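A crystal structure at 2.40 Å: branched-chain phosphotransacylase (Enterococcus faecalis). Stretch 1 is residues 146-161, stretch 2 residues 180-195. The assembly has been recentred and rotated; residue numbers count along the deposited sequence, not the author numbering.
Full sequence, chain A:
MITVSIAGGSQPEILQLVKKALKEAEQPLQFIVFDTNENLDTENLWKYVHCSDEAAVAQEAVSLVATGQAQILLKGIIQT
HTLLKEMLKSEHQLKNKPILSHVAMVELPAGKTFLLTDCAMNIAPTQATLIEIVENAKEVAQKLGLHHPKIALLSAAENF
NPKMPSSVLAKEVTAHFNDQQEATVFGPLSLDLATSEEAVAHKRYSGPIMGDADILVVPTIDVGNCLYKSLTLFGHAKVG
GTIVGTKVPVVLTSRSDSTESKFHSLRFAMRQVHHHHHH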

# COMPACT_ATOMS: atom_id res chain seq x y z
N LEU A 146 23.52 -11.30 -2.47
CA LEU A 146 22.73 -11.72 -3.62
C LEU A 146 23.41 -11.26 -4.91
O LEU A 146 23.66 -10.07 -5.09
CB LEU A 146 21.32 -11.13 -3.53
CG LEU A 146 20.16 -12.12 -3.57
CD1 LEU A 146 19.27 -11.93 -2.35
CD2 LEU A 146 19.36 -11.92 -4.85
N HIS A 147 23.70 -12.20 -5.80
CA HIS A 147 24.36 -11.88 -7.06
C HIS A 147 23.43 -11.44 -8.20
O HIS A 147 23.70 -10.44 -8.86
CB HIS A 147 25.19 -13.08 -7.52
CG HIS A 147 26.27 -13.48 -6.56
ND1 HIS A 147 27.48 -12.83 -6.48
CD2 HIS A 147 26.31 -14.47 -5.64
CE1 HIS A 147 28.23 -13.41 -5.56
NE2 HIS A 147 27.54 -14.41 -5.03
N HIS A 148 22.36 -12.20 -8.43
CA HIS A 148 21.41 -11.89 -9.50
C HIS A 148 19.99 -11.67 -8.96
O HIS A 148 19.09 -12.49 -9.19
CB HIS A 148 21.38 -13.02 -10.53
CG HIS A 148 20.80 -12.62 -11.85
ND1 HIS A 148 21.48 -11.84 -12.76
CD2 HIS A 148 19.57 -12.84 -12.39
CE1 HIS A 148 20.70 -11.59 -13.80
NE2 HIS A 148 19.54 -12.19 -13.60
N PRO A 149 19.76 -10.56 -8.25
CA PRO A 149 18.45 -10.23 -7.67
C PRO A 149 17.31 -9.94 -8.65
O PRO A 149 17.50 -9.31 -9.68
CB PRO A 149 18.76 -9.01 -6.81
CG PRO A 149 19.85 -8.34 -7.58
CD PRO A 149 20.74 -9.51 -7.92
N LYS A 150 16.12 -10.42 -8.31
CA LYS A 150 14.95 -10.17 -9.12
C LYS A 150 14.33 -8.86 -8.64
O LYS A 150 14.04 -8.69 -7.45
CB LYS A 150 13.96 -11.34 -9.02
CG LYS A 150 14.54 -12.64 -9.56
CD LYS A 150 13.53 -13.75 -9.69
CE LYS A 150 14.23 -15.06 -10.09
NZ LYS A 150 13.28 -16.09 -10.63
N ILE A 151 14.17 -7.94 -9.58
CA ILE A 151 13.63 -6.62 -9.30
C ILE A 151 12.33 -6.39 -10.05
O ILE A 151 12.29 -6.24 -11.28
CB ILE A 151 14.66 -5.54 -9.68
CG1 ILE A 151 16.00 -5.88 -9.00
CG2 ILE A 151 14.17 -4.16 -9.26
CD1 ILE A 151 17.15 -4.96 -9.35
N ALA A 152 11.26 -6.38 -9.28
CA ALA A 152 9.93 -6.19 -9.78
C ALA A 152 9.49 -4.73 -9.69
O ALA A 152 9.54 -4.11 -8.62
CB ALA A 152 8.95 -7.08 -9.02
N LEU A 153 9.06 -4.21 -10.83
CA LEU A 153 8.56 -2.84 -10.93
C LEU A 153 7.05 -2.96 -10.75
O LEU A 153 6.33 -3.37 -11.66
CB LEU A 153 8.91 -2.27 -12.30
CG LEU A 153 10.40 -2.38 -12.60
CD1 LEU A 153 10.71 -1.78 -13.97
CD2 LEU A 153 11.18 -1.64 -11.50
N LEU A 154 6.59 -2.60 -9.56
CA LEU A 154 5.18 -2.68 -9.20
C LEU A 154 4.23 -1.70 -9.84
O LEU A 154 4.53 -0.52 -9.98
CB LEU A 154 5.03 -2.56 -7.69
CG LEU A 154 5.44 -3.73 -6.83
CD1 LEU A 154 5.16 -3.36 -5.38
CD2 LEU A 154 4.64 -4.98 -7.22
N SER A 155 3.06 -2.22 -10.19
CA SER A 155 1.99 -1.41 -10.77
C SER A 155 0.66 -2.09 -10.46
O SER A 155 0.63 -3.27 -10.12
CB SER A 155 2.19 -1.27 -12.29
OG SER A 155 1.22 -0.39 -12.83
N ALA A 156 -0.44 -1.35 -10.57
CA ALA A 156 -1.77 -1.89 -10.28
C ALA A 156 -2.17 -3.07 -11.17
O ALA A 156 -2.67 -4.09 -10.69
CB ALA A 156 -2.81 -0.79 -10.39
N ALA A 157 -1.95 -2.92 -12.47
CA ALA A 157 -2.28 -3.99 -13.42
C ALA A 157 -1.06 -4.84 -13.77
O ALA A 157 0.08 -4.37 -13.66
CB ALA A 157 -2.90 -3.39 -14.69
N GLU A 158 -1.29 -6.08 -14.17
CA GLU A 158 -0.21 -6.99 -14.55
C GLU A 158 0.02 -6.80 -16.05
O GLU A 158 1.16 -6.70 -16.52
CB GLU A 158 -0.61 -8.45 -14.25
CG GLU A 158 -1.69 -8.61 -13.16
CD GLU A 158 -3.11 -8.70 -13.73
OE1 GLU A 158 -3.42 -7.92 -14.67
OE2 GLU A 158 -3.91 -9.53 -13.24
N ASN A 159 -1.07 -6.76 -16.81
CA ASN A 159 -1.02 -6.56 -18.25
C ASN A 159 -0.92 -5.06 -18.51
O ASN A 159 -1.54 -4.26 -17.81
CB ASN A 159 -2.28 -7.14 -18.91
CG ASN A 159 -2.40 -8.65 -18.73
OD1 ASN A 159 -1.53 -9.40 -19.17
ND2 ASN A 159 -3.47 -9.09 -18.08
N PHE A 160 -0.15 -4.69 -19.53
CA PHE A 160 0.06 -3.30 -19.87
C PHE A 160 -1.22 -2.47 -19.99
O PHE A 160 -2.17 -2.86 -20.68
CB PHE A 160 0.85 -3.19 -21.17
CG PHE A 160 1.29 -1.80 -21.48
CD1 PHE A 160 2.25 -1.18 -20.68
CD2 PHE A 160 0.75 -1.11 -22.56
CE1 PHE A 160 2.66 0.12 -20.95
CE2 PHE A 160 1.15 0.19 -22.83
CZ PHE A 160 2.11 0.81 -22.02
N ASN A 161 -1.23 -1.32 -19.33
CA ASN A 161 -2.37 -0.41 -19.37
C ASN A 161 -1.79 1.00 -19.54
O ASN A 161 -1.40 1.65 -18.56
CB ASN A 161 -3.17 -0.52 -18.08
CG ASN A 161 -4.46 0.27 -18.13
OD1 ASN A 161 -4.51 1.35 -18.72
ND2 ASN A 161 -5.50 -0.26 -17.49
N GLN A 180 21.77 -5.22 -19.60
CA GLN A 180 22.64 -5.81 -18.59
C GLN A 180 22.23 -7.21 -18.12
O GLN A 180 21.11 -7.65 -18.35
CB GLN A 180 22.76 -4.86 -17.39
CG GLN A 180 21.44 -4.49 -16.76
CD GLN A 180 20.85 -5.63 -15.96
OE1 GLN A 180 21.46 -6.12 -15.02
NE2 GLN A 180 19.65 -6.06 -16.34
N GLN A 181 23.16 -7.91 -17.48
CA GLN A 181 22.90 -9.27 -16.98
C GLN A 181 23.17 -9.39 -15.48
O GLN A 181 23.23 -10.50 -14.94
CB GLN A 181 23.76 -10.28 -17.75
CG GLN A 181 23.34 -10.53 -19.20
CD GLN A 181 22.12 -11.45 -19.33
OE1 GLN A 181 22.17 -12.63 -18.96
NE2 GLN A 181 21.02 -10.91 -19.86
N GLU A 182 23.34 -8.26 -14.81
CA GLU A 182 23.59 -8.26 -13.38
C GLU A 182 22.34 -8.61 -12.57
O GLU A 182 22.44 -9.15 -11.47
CB GLU A 182 24.15 -6.91 -12.94
CG GLU A 182 25.56 -6.64 -13.42
CD GLU A 182 26.09 -5.32 -12.93
OE1 GLU A 182 25.61 -4.27 -13.42
OE2 GLU A 182 26.99 -5.33 -12.05
N ALA A 183 21.17 -8.29 -13.11
CA ALA A 183 19.92 -8.60 -12.42
C ALA A 183 18.74 -8.68 -13.37
O ALA A 183 18.83 -8.26 -14.52
CB ALA A 183 19.63 -7.54 -11.35
N THR A 184 17.65 -9.25 -12.89
CA THR A 184 16.46 -9.36 -13.70
C THR A 184 15.46 -8.30 -13.23
O THR A 184 14.92 -8.38 -12.13
CB THR A 184 15.80 -10.76 -13.56
OG1 THR A 184 16.73 -11.76 -13.99
CG2 THR A 184 14.55 -10.83 -14.41
N VAL A 185 15.25 -7.28 -14.07
CA VAL A 185 14.32 -6.20 -13.76
C VAL A 185 13.11 -6.31 -14.68
O VAL A 185 13.25 -6.30 -15.91
CB VAL A 185 14.99 -4.81 -13.98
CG1 VAL A 185 14.08 -3.70 -13.49
CG2 VAL A 185 16.33 -4.74 -13.26
N PHE A 186 11.91 -6.42 -14.10
CA PHE A 186 10.68 -6.54 -14.88
C PHE A 186 9.42 -5.90 -14.28
O PHE A 186 9.19 -5.97 -13.07
CB PHE A 186 10.34 -8.00 -15.18
CG PHE A 186 9.12 -8.17 -16.06
CD1 PHE A 186 9.20 -7.91 -17.43
CD2 PHE A 186 7.90 -8.51 -15.52
CE1 PHE A 186 8.08 -7.99 -18.24
CE2 PHE A 186 6.77 -8.59 -16.33
CZ PHE A 186 6.87 -8.33 -17.70
N GLY A 187 8.61 -5.32 -15.15
CA GLY A 187 7.36 -4.68 -14.76
C GLY A 187 6.63 -4.34 -16.05
O GLY A 187 7.24 -4.37 -17.12
N PRO A 188 5.33 -4.00 -16.01
CA PRO A 188 4.48 -3.91 -14.82
C PRO A 188 4.19 -5.27 -14.17
O PRO A 188 3.96 -6.27 -14.85
CB PRO A 188 3.19 -3.28 -15.35
CG PRO A 188 3.53 -2.74 -16.69
CD PRO A 188 4.57 -3.68 -17.22
N LEU A 189 4.18 -5.29 -12.84
CA LEU A 189 3.87 -6.50 -12.11
C LEU A 189 3.06 -6.07 -10.91
O LEU A 189 3.32 -5.03 -10.31
CB LEU A 189 5.12 -7.23 -11.61
CG LEU A 189 5.66 -8.45 -12.35
CD1 LEU A 189 6.66 -9.15 -11.44
CD2 LEU A 189 4.53 -9.42 -12.72
N SER A 190 2.07 -6.89 -10.56
CA SER A 190 1.21 -6.65 -9.43
C SER A 190 1.88 -7.28 -8.22
O SER A 190 2.62 -8.25 -8.35
CB SER A 190 -0.14 -7.30 -9.68
OG SER A 190 0.04 -8.69 -9.88
N LEU A 191 1.59 -6.72 -7.04
CA LEU A 191 2.16 -7.21 -5.78
C LEU A 191 2.03 -8.72 -5.59
O LEU A 191 2.99 -9.39 -5.21
CB LEU A 191 1.50 -6.48 -4.60
CG LEU A 191 1.97 -6.80 -3.18
CD1 LEU A 191 3.35 -6.21 -2.95
CD2 LEU A 191 0.98 -6.24 -2.15
N ASP A 192 0.85 -9.28 -5.82
CA ASP A 192 0.69 -10.73 -5.64
C ASP A 192 1.55 -11.52 -6.64
O ASP A 192 2.21 -12.48 -6.25
CB ASP A 192 -0.78 -11.12 -5.77
CG ASP A 192 -1.39 -10.60 -7.03
OD1 ASP A 192 -0.70 -9.82 -7.72
OD2 ASP A 192 -2.56 -10.95 -7.34
N LEU A 193 1.53 -11.13 -7.91
CA LEU A 193 2.34 -11.84 -8.90
C LEU A 193 3.84 -11.67 -8.62
O LEU A 193 4.67 -12.47 -9.07
CB LEU A 193 2.02 -11.37 -10.33
CG LEU A 193 0.63 -11.83 -10.83
CD1 LEU A 193 0.27 -11.12 -12.13
CD2 LEU A 193 0.64 -13.34 -11.01
N ALA A 194 4.18 -10.65 -7.84
CA ALA A 194 5.57 -10.41 -7.51
C ALA A 194 6.08 -11.18 -6.28
O ALA A 194 7.24 -11.60 -6.23
CB ALA A 194 5.80 -8.92 -7.30
N THR A 195 5.19 -11.39 -5.31
CA THR A 195 5.54 -12.04 -4.05
C THR A 195 4.85 -13.36 -3.70
O THR A 195 5.21 -13.97 -2.70
CB THR A 195 5.25 -11.08 -2.90
OG1 THR A 195 3.86 -10.76 -2.91
CG2 THR A 195 6.06 -9.78 -3.04
O HOH W 1 -4.16 -10.59 -10.11

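What holds the two backbones together? A parallel ladder does: T184 N donates to P149 O (3.2 Å), I151 N to T184 O (2.7 Å), F186 N to I151 O (2.9 Å) and L153 N to F186 O (2.9 Å). I151 thus reaches two residues of its neighbour, T184 and F186, as is usual between parallel strands.

How does the ladder survive the corner at P188? A beta bulge shifts the register by one, and the peptide before P188 is cis. L153 O then accepts from L189 N (3.1 Å), and S155 N donates to L189 O (2.8 Å). G187 leaves room for L153: a CB there would clash with L153 CB.

Which side chains pack across the sheet? I151 and V185 share one face, with I151 CD1 4.0 Å from V185 CG2. On the other, A152 CB lies 4.0 Å from A194 CB, bringing the helix against the strand. L154 extends this apolar patch, its CD2 4.1 Å from A194 CB.

What does H148 add just before the strand? Its ring reaches the other stretch: H148 NE2 and T184 OG1 form a hydrogen bond (2.9 Å), while A183 CA sits over one ring face in a CH-pi contact, 3.7 Å from the centroid of the H148 ring.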